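Local coordinates for protein beta-methylmalyl-CoA dehydratase (Chloroflexus aurantiacus, PDB 4E3E) that catalyses the reversible dehydration of (2R,3S)-beta-methylmalyl-CoA to mesaconyl-CoA in a glyoxylate assimilation cycle, at residues G8-F11 against E12-R15; T27-E30 against G31-A34; K150-P153 against N154-A157; H232-L235 against H236-R239. All blocks are in the same frame, centred on the assembly; numbering follows the deposited sequence.

Contact 1 (G8-F11 against E12-R15); sequences GNFF and EDFR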
loop_
_atom_site.group_PDB
_atom_site.type_symbol
_atom_site.label_atom_id
_atom_site.label_comp_id
_atom_site.label_asym_id
_atom_site.label_seq_id
_atom_site.Cartn_x
_atom_site.Cartn_y
_atom_site.Cartn_z
ATOM N N GLY A 8 10.258 -15.286 22.432
ATOM C CA GLY A 8 9.224 -16.210 21.977
ATOM C C GLY A 8 9.294 -17.479 22.810
ATOM O O GLY A 8 10.077 -17.577 23.761
ATOM N N ASN A 9 8.469 -18.455 22.478
ATOM C CA ASN A 9 8.559 -19.734 23.158
ATOM C C ASN A 9 9.332 -20.714 22.309
ATOM O O ASN A 9 9.201 -20.704 21.086
ATOM C CB ASN A 9 7.168 -20.288 23.418
ATOM C CG ASN A 9 6.430 -19.514 24.484
ATOM O OD1 ASN A 9 6.822 -19.526 25.650
ATOM N ND2 ASN A 9 5.360 -18.835 24.089
ATOM N N PHE A 10 10.142 -21.548 22.954
ATOM C CA PHE A 10 10.730 -22.713 22.295
ATOM C C PHE A 10 9.911 -23.928 22.714
ATOM O O PHE A 10 9.055 -23.807 23.595
ATOM C CB PHE A 10 12.208 -22.865 22.674
ATOM C CG PHE A 10 13.102 -21.863 22.004
ATOM C CD1 PHE A 10 13.232 -20.568 22.516
ATOM C CD2 PHE A 10 13.808 -22.205 20.856
ATOM C CE1 PHE A 10 14.051 -19.638 21.892
ATOM C CE2 PHE A 10 14.629 -21.278 20.230
ATOM C CZ PHE A 10 14.750 -19.995 20.744
ATOM N N PHE A 11 10.153 -25.089 22.098
ATOM C CA PHE A 11 9.273 -26.242 22.325
ATOM C C PHE A 11 9.085 -26.598 23.801
ATOM O O PHE A 11 7.947 -26.786 24.251
ATOM C CB PHE A 11 9.698 -27.481 21.520
ATOM C CG PHE A 11 8.829 -28.691 21.774
ATOM C CD1 PHE A 11 7.514 -28.735 21.301
ATOM C CD2 PHE A 11 9.314 -29.775 22.504
ATOM C CE1 PHE A 11 6.706 -29.839 21.538
ATOM C CE2 PHE A 11 8.512 -30.880 22.743
ATOM C CZ PHE A 11 7.206 -30.913 22.259
ATOM N N GLU A 12 10.193 -26.666 24.545
ATOM C CA GLU A 12 10.165 -27.064 25.959
ATOM C C GLU A 12 9.460 -26.039 26.857
ATOM O O GLU A 12 9.128 -26.328 28.010
ATOM C CB GLU A 12 11.582 -27.379 26.480
ATOM C CG GLU A 12 12.557 -26.203 26.505
ATOM C CD GLU A 12 13.416 -26.099 25.250
ATOM O OE1 GLU A 12 12.858 -26.037 24.129
ATOM O OE2 GLU A 12 14.659 -26.062 25.392
ATOM N N ASP A 13 9.226 -24.849 26.310
ATOM C CA ASP A 13 8.574 -23.773 27.046
ATOM C C ASP A 13 7.062 -23.936 27.135
ATOM O O ASP A 13 6.428 -23.334 28.001
ATOM C CB ASP A 13 8.922 -22.412 26.439
ATOM C CG ASP A 13 10.411 -22.119 26.481
ATOM O OD1 ASP A 13 11.092 -22.559 27.437
ATOM O OD2 ASP A 13 10.904 -21.447 25.556
ATOM N N PHE A 14 6.491 -24.746 26.245
ATOM C CA PHE A 14 5.045 -24.922 26.188
ATOM C C PHE A 14 4.522 -25.880 27.252
ATOM O O PHE A 14 5.171 -26.871 27.583
ATOM C CB PHE A 14 4.609 -25.387 24.796
ATOM C CG PHE A 14 4.765 -24.337 23.726
ATOM C CD1 PHE A 14 3.918 -23.220 23.690
ATOM C CD2 PHE A 14 5.750 -24.466 22.745
ATOM C CE1 PHE A 14 4.064 -22.250 22.699
ATOM C CE2 PHE A 14 5.898 -23.504 21.756
ATOM C CZ PHE A 14 5.054 -22.396 21.727
ATOM N N ARG A 15 3.349 -25.564 27.790
ATOM C CA ARG A 15 2.683 -26.434 28.749
ATOM C C ARG A 15 1.291 -26.798 28.256
ATOM O O ARG A 15 0.512 -25.916 27.876
ATOM C CB ARG A 15 2.595 -25.773 30.126
ATOM C CG ARG A 15 3.930 -25.612 30.836
ATOM C CD ARG A 15 4.590 -26.956 31.110
ATOM N NE ARG A 15 5.895 -26.806 31.750
ATOM C CZ ARG A 15 7.036 -26.566 31.106
ATOM N NH1 ARG A 15 7.056 -26.444 29.784
ATOM N NH2 ARG A 15 8.166 -26.448 31.793
HETATM O O HOH W 1 5.434 -20.501 27.705
#
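N9 reaches F14 and D13 with different parts of one short side chain. Its CB lies over a face of the F14 ring, 3.9 Å from N9 CB to the F14 centroid, a CH-pi contact. With CG beside the backbone N (chi1 -71°), the amide oxygen is carried out to D13: a water donates to N9 OD1 and to D13 O and so bridges the two residues, while N9 ND2 donates to D79 O. F10 supplies the main polar grip. F10 N donates to D13 OD2 over 2.7 Å, nearly straight at 166°, meeting the oxygen on the anti side but tilted from the carboxylate plane. The F10 side chain runs alongside that of D13 and points the same way, so that OD2 also lies at the ring edge while ring and carboxylate planes stand 84° apart. In return D13 N donates to F10 O over 2.9 Å. At F11 the chain turns through a 3-10 segment, and F14 N closes it on F11 O at 3.2 Å; the F11 and F14 rings go on to strand 104-116. E12, bent at chi2, turns back so that OE1 lies 3.5 Å from F10 CB, and its two oxygens bind the backbone N atoms of R151 and D152. D13 OD2 thus answers one backbone N-H and the guanidinium of R151 together, which would be expected to stabilise its negative charge and to hold the carboxylate against rotation.

Contact 2 (T27-E30 against G31-A34); sequences TITE and GDVA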
loop_
_atom_site.group_PDB
_atom_site.type_symbol
_atom_site.label_atom_id
_atom_site.label_comp_id
_atom_site.label_asym_id
_atom_site.label_seq_id
_atom_site.Cartn_x
_atom_site.Cartn_y
_atom_site.Cartn_z
ATOM N N THR A 27 -7.583 -2.970 15.224
ATOM C CA THR A 27 -8.751 -2.392 14.557
ATOM C C THR A 27 -8.544 -2.502 13.055
ATOM O O THR A 27 -7.501 -2.089 12.530
ATOM C CB THR A 27 -8.964 -0.924 14.951
ATOM O OG1 THR A 27 -9.148 -0.847 16.362
ATOM C CG2 THR A 27 -10.187 -0.329 14.250
ATOM N N ILE A 28 -9.530 -3.076 12.369
ATOM C CA ILE A 28 -9.437 -3.276 10.932
ATOM C C ILE A 28 -10.210 -2.179 10.216
ATOM O O ILE A 28 -11.388 -1.906 10.540
ATOM C CB ILE A 28 -9.904 -4.688 10.525
ATOM C CG1 ILE A 28 -9.054 -5.750 11.240
ATOM C CG2 ILE A 28 -9.790 -4.877 9.015
ATOM C CD1 ILE A 28 -9.537 -7.175 11.010
ATOM N N THR A 29 -9.540 -1.508 9.283
ATOM C CA THR A 29 -10.150 -0.326 8.649
ATOM C C THR A 29 -10.248 -0.457 7.141
ATOM O O THR A 29 -9.719 -1.410 6.541
ATOM C CB THR A 29 -9.327 0.940 8.921
ATOM O OG1 THR A 29 -8.096 0.854 8.190
ATOM C CG2 THR A 29 -9.004 1.074 10.398
ATOM N N GLU A 30 -10.862 0.552 6.525
ATOM C CA GLU A 30 -10.959 0.631 5.072
ATOM C C GLU A 30 -9.588 0.710 4.462
ATOM O O GLU A 30 -9.406 0.304 3.315
ATOM C CB GLU A 30 -11.821 1.824 4.625
ATOM C CG GLU A 30 -13.301 1.720 5.002
ATOM C CD GLU A 30 -14.112 0.777 4.099
ATOM O OE1 GLU A 30 -13.539 -0.172 3.489
ATOM O OE2 GLU A 30 -15.350 0.981 4.002
ATOM N N GLY A 31 -8.606 1.209 5.212
ATOM C CA GLY A 31 -7.219 1.206 4.680
ATOM C C GLY A 31 -6.683 -0.201 4.535
ATOM O O GLY A 31 -5.912 -0.516 3.587
ATOM N N ASP A 32 -7.050 -1.060 5.489
ATOM C CA ASP A 32 -6.654 -2.481 5.411
ATOM C C ASP A 32 -7.325 -3.161 4.225
ATOM O O ASP A 32 -6.696 -3.929 3.493
ATOM C CB ASP A 32 -6.990 -3.222 6.715
ATOM C CG ASP A 32 -6.255 -2.647 7.895
ATOM O OD1 ASP A 32 -4.994 -2.548 7.836
ATOM O OD2 ASP A 32 -6.932 -2.283 8.877
ATOM N N VAL A 33 -8.604 -2.866 4.038
ATOM C CA VAL A 33 -9.337 -3.410 2.897
ATOM C C VAL A 33 -8.668 -3.065 1.563
ATOM O O VAL A 33 -8.505 -3.941 0.712
ATOM C CB VAL A 33 -10.780 -2.916 2.892
ATOM C CG1 VAL A 33 -11.475 -3.306 1.583
ATOM C CG2 VAL A 33 -11.514 -3.478 4.105
ATOM N N ALA A 34 -8.285 -1.794 1.377
ATOM C CA ALA A 34 -7.729 -1.366 0.109
ATOM C C ALA A 34 -6.353 -1.991 -0.117
ATOM O O ALA A 34 -6.045 -2.409 -1.232
ATOM C CB ALA A 34 -7.651 0.160 0.029
#
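D32 OD2 is the atom on which the start of helix 30-40 converges. T29 N donates to it over 2.8 Å, almost straight at 168° and on the anti side of the carboxylate, and R26 reaches the same oxygen in a salt bridge. D32 CG sits beside its own backbone N (chi1 -62°), which turns the carboxylate back toward the chain ahead of the helix; there OD2 also packs against I28 CA at 3.4 Å. The T29 side chain adds a weak capping bond, G31 N to T29 OG1 at 3.0 Å with an angle of 130°. T29 O takes the first regular helical bond, from V33 N at 3.1 Å, and A34 N follows on E30 O. E30 and V33 lie side by side, with E30 OE1 3.9 Å from V33 CG2, while E30 OE2 turns to a salt bridge with R60. An alanine in place of D32 would probably leave T29 N and the R26 guanidinium without their shared acceptor and the N-cap turn less firmly held. V33 also packs on I63, a probable substrate-binding residue. T29 at the N-cap and D32 three residues on make a capping box.

Contact 3 (K150-P153 against N154-A157); sequences KRDP and NAPA
K150 NZ spans the turn and is held by two carbonyls of this stretch. It donates to A155 O over 2.7 Å, somewhat tilted from the carbonyl plane, and to P153 O over 3.0 Å, from above that carbonyl's plane. Q116 OE1 is a further partner, and G120 O a weak one, so three firm acceptors and a weak one gather round the ammonium group of this buried lysine. K150 CG lies beside the backbone N, opposite the carbonyl carbon; the chain then runs extended through chi2 and bends at chi3 (73°), and this bend delivers NZ across the turn. On the way K150 CE passes 4.1 Å from A155 CB. The loop itself is a type I beta turn from D152 to A155, closed by A155 N donating to D152 O over 3.0 Å. Inside it, D152 OD1 accepts from N154 N over 3.1 Å. That donor stands far above the carboxylate plane, 76° out of it, although the bond is fairly straight at the hydrogen. The carboxylate also borders the N154 side chain, D152 OD1 lying 3.6 Å from N154 CB, with carboxylate and amide planes 69° apart. The A155 methyl settles against D152 O at 3.4 Å and also touches E12. The turn therefore has its backbone donors at N154 and A155 answered from D152 and its carbonyls at P153 and A155 answered by one ammonium group, whose positive charge is probably eased by this collection of oxygens on a loop that is otherwise largely at the surface.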
loop_
_atom_site.group_PDB
_atom_site.type_symbol
_atom_site.label_atom_id
_atom_site.label_comp_id
_atom_site.label_asym_id
_atom_site.label_seq_id
_atom_site.Cartn_x
_atom_site.Cartn_y
_atom_site.Cartn_z
ATOM N N LYS A 150 13.638 -26.773 19.803
ATOM C CA LYS A 150 14.002 -26.797 21.203
ATOM C C LYS A 150 15.197 -25.873 21.357
ATOM O O LYS A 150 16.096 -25.872 20.514
ATOM C CB LYS A 150 14.367 -28.211 21.644
ATOM C CG LYS A 150 13.169 -29.108 21.892
ATOM C CD LYS A 150 13.583 -30.517 22.297
ATOM C CE LYS A 150 14.131 -30.573 23.717
ATOM N NZ LYS A 150 14.413 -31.972 24.146
ATOM N N ARG A 151 15.200 -25.070 22.415
ATOM C CA ARG A 151 16.364 -24.250 22.731
ATOM C C ARG A 151 17.491 -25.153 23.226
ATOM O O ARG A 151 18.624 -25.061 22.751
ATOM C CB ARG A 151 16.005 -23.188 23.766
ATOM C CG ARG A 151 17.159 -22.286 24.190
ATOM C CD ARG A 151 16.734 -21.364 25.321
ATOM N NE ARG A 151 15.994 -22.112 26.335
ATOM C CZ ARG A 151 14.671 -22.095 26.482
ATOM N NH1 ARG A 151 13.908 -21.340 25.696
ATOM N NH2 ARG A 151 14.110 -22.836 27.429
ATOM N N ASP A 152 17.160 -26.041 24.159
ATOM C CA ASP A 152 18.119 -26.990 24.701
ATOM C C ASP A 152 17.759 -28.420 24.281
ATOM O O ASP A 152 16.794 -28.982 24.797
ATOM C CB ASP A 152 18.161 -26.869 26.231
ATOM C CG ASP A 152 19.028 -27.942 26.898
ATOM O OD1 ASP A 152 20.006 -28.424 26.276
ATOM O OD2 ASP A 152 18.719 -28.295 28.062
ATOM N N PRO A 153 18.546 -29.019 23.359
ATOM C CA PRO A 153 18.289 -30.400 22.926
ATOM C C PRO A 153 18.104 -31.381 24.094
ATOM O O PRO A 153 17.351 -32.349 23.965
ATOM C CB PRO A 153 19.546 -30.755 22.124
ATOM C CG PRO A 153 20.027 -29.446 21.597
ATOM C CD PRO A 153 19.723 -28.442 22.677
ATOM N N ASN A 154 18.763 -31.116 25.222
ATOM C CA ASN A 154 18.712 -32.011 26.386
ATOM C C ASN A 154 17.499 -31.862 27.306
ATOM O O ASN A 154 17.262 -32.727 28.147
ATOM C CB ASN A 154 19.994 -31.903 27.218
ATOM C CG ASN A 154 21.211 -32.414 26.479
ATOM O OD1 ASN A 154 22.166 -31.670 26.267
ATOM N ND2 ASN A 154 21.173 -33.676 26.057
ATOM N N ALA A 155 16.737 -30.781 27.158
ATOM C CA ALA A 155 15.552 -30.568 27.992
ATOM C C ALA A 155 14.633 -31.792 27.928
ATOM O O ALA A 155 14.475 -32.386 26.857
ATOM C CB ALA A 155 14.810 -29.314 27.557
ATOM N N PRO A 156 14.041 -32.189 29.075
ATOM C CA PRO A 156 13.148 -33.353 29.080
ATOM C C PRO A 156 11.946 -33.181 28.142
ATOM O O PRO A 156 11.423 -32.071 27.991
ATOM C CB PRO A 156 12.688 -33.446 30.544
ATOM C CG PRO A 156 12.950 -32.095 31.126
ATOM C CD PRO A 156 14.179 -31.602 30.420
ATOM N N ALA A 157 11.538 -34.275 27.504
ATOM C CA ALA A 157 10.362 -34.290 26.643
ATOM C C ALA A 157 9.102 -34.146 27.499
ATOM O O ALA A 157 9.050 -34.683 28.609
ATOM C CB ALA A 157 10.319 -35.586 25.851
#

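Contact 4 (H232-L235 against H236-R239); sequences HFNL and HVER
N234 caps the helix that follows it: V237 N donates to N234 OD1 over 2.8 Å at an angle of 156°, from well above the plane of the amide carbonyl. CG is anti to the backbone N (chi1 -166°), which carries OD1 forward over the first turn. Two backbone bonds continue the ladder, E238 N to N234 O and R239 N to L235 O, both 2.8 Å, so N234 receives bonds from the helix with its side chain and its main chain alike. N234 ND2 is hydrogen-bonded to Y290 OH of the second subunit, and further hydrogen bonds from L235 N and H236 N to threonines of that subunit seat the stretch at the interface. Carbon atoms pack against the polar groups. V237 CG2 lies 3.5 Å from N234 ND2, flanking the amide, and the CB of H236 comes up to N234 OD1 at 3.2 Å. L235 crosses R239, one turn on: its CG stands 4.1 Å above the guanidinium plane, over the centre of the group, though a crystal neighbour touches R239 and may influence this pose. A leucine at N234 would probably leave V237 N without its cap and Y290 of the second subunit without its amide partner. This is a classic asparagine N-cap, opening the short helix 235-238 against a neighbouring subunit.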
loop_
_atom_site.group_PDB
_atom_site.type_symbol
_atom_site.label_atom_id
_atom_site.label_comp_id
_atom_site.label_asym_id
_atom_site.label_seq_id
_atom_site.Cartn_x
_atom_site.Cartn_y
_atom_site.Cartn_z
ATOM N N HIS A 232 10.691 -14.258 6.704
ATOM C CA HIS A 232 10.071 -13.402 5.690
ATOM C C HIS A 232 10.834 -12.122 5.409
ATOM O O HIS A 232 10.698 -11.533 4.325
ATOM C CB HIS A 232 8.636 -13.040 6.084
ATOM C CG HIS A 232 7.794 -14.229 6.509
ATOM N ND1 HIS A 232 7.840 -15.421 5.873
ATOM C CD2 HIS A 232 6.834 -14.360 7.531
ATOM C CE1 HIS A 232 6.985 -16.284 6.469
ATOM N NE2 HIS A 232 6.354 -15.626 7.474
ATOM N N PHE A 233 11.634 -11.662 6.371
ATOM C CA PHE A 233 12.108 -10.272 6.354
ATOM C C PHE A 233 13.593 -10.053 6.150
ATOM O O PHE A 233 13.994 -9.016 5.611
ATOM C CB PHE A 233 11.686 -9.557 7.641
ATOM C CG PHE A 233 10.198 -9.392 7.778
ATOM C CD1 PHE A 233 9.525 -8.429 7.042
ATOM C CD2 PHE A 233 9.475 -10.206 8.638
ATOM C CE1 PHE A 233 8.148 -8.274 7.165
ATOM C CE2 PHE A 233 8.098 -10.062 8.774
ATOM C CZ PHE A 233 7.433 -9.093 8.032
ATOM N N ASN A 234 14.397 -11.021 6.588
ATOM C CA ASN A 234 15.812 -10.807 6.823
ATOM C C ASN A 234 16.695 -11.492 5.804
ATOM O O ASN A 234 17.047 -12.668 5.949
ATOM C CB ASN A 234 16.180 -11.267 8.242
ATOM C CG ASN A 234 17.543 -10.772 8.684
ATOM O OD1 ASN A 234 18.464 -10.652 7.873
ATOM N ND2 ASN A 234 17.681 -10.487 9.982
ATOM N N LEU A 235 17.075 -10.734 4.785
ATOM C CA LEU A 235 17.940 -11.249 3.735
ATOM C C LEU A 235 19.346 -11.498 4.265
ATOM O O LEU A 235 19.993 -12.457 3.856
ATOM C CB LEU A 235 17.975 -10.301 2.530
ATOM C CG LEU A 235 18.810 -10.744 1.314
ATOM C CD1 LEU A 235 18.350 -12.099 0.778
ATOM C CD2 LEU A 235 18.785 -9.678 0.217
ATOM N N HIS A 236 19.807 -10.629 5.168
ATOM C CA HIS A 236 21.127 -10.755 5.787
ATOM C C HIS A 236 21.289 -12.130 6.387
ATOM O O HIS A 236 22.325 -12.776 6.202
ATOM C CB HIS A 236 21.331 -9.653 6.834
ATOM C CG HIS A 236 22.664 -9.701 7.541
ATOM N ND1 HIS A 236 23.833 -9.866 6.885
ATOM C CD2 HIS A 236 22.985 -9.563 8.886
ATOM C CE1 HIS A 236 24.849 -9.856 7.768
ATOM N NE2 HIS A 236 24.327 -9.663 8.994
ATOM N N VAL A 237 20.248 -12.606 7.072
ATOM C CA VAL A 237 20.271 -13.958 7.653
ATOM C C VAL A 237 19.896 -15.021 6.629
ATOM O O VAL A 237 20.608 -16.025 6.474
ATOM C CB VAL A 237 19.346 -14.068 8.885
ATOM C CG1 VAL A 237 19.171 -15.530 9.313
ATOM C CG2 VAL A 237 19.923 -13.236 10.035
ATOM N N GLU A 238 18.790 -14.801 5.921
ATOM C CA GLU A 238 18.250 -15.839 5.049
ATOM C C GLU A 238 19.169 -16.156 3.890
ATOM O O GLU A 238 19.145 -17.280 3.381
ATOM C CB GLU A 238 16.824 -15.533 4.574
ATOM C CG GLU A 238 15.789 -15.684 5.675
ATOM C CD GLU A 238 16.003 -16.948 6.506
ATOM O OE1 GLU A 238 16.118 -18.048 5.933
ATOM O OE2 GLU A 238 16.071 -16.841 7.740
ATOM N N ARG A 239 19.994 -15.207 3.516
ATOM C CA ARG A 239 20.917 -15.376 2.418
ATOM C C ARG A 239 21.935 -16.426 2.757
ATOM O O ARG A 239 22.484 -17.049 1.884
ATOM C CB ARG A 239 21.533 -14.054 1.978
ATOM C CG ARG A 239 23.024 -13.950 2.079
ATOM C CD ARG A 239 23.485 -12.516 2.218
ATOM N NE ARG A 239 23.232 -11.733 1.031
ATOM C CZ ARG A 239 22.933 -10.442 1.032
ATOM N NH1 ARG A 239 22.713 -9.841 -0.113
ATOM N NH2 ARG A 239 22.846 -9.760 2.165
#

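Overall arrangement
From the N terminus, the four contacts follow in series, each a tight local turn or helix start; none encloses or crosses another. Contact 1 closes the turn ahead of strand 19-27, and contact 2 starts helix 30-40 just after that strand, their centres about 33 Å apart. Contact 3, in the loop leaving strand 138-149, returns to contact 1: the E12 and D13 carboxylates tie the two together, joining the N-terminal segment to the end of that strand. Contact 4 opens helix 235-238, about 24 Å from contact 1 between centres. Contacts 2 and 4 both touch the second subunit.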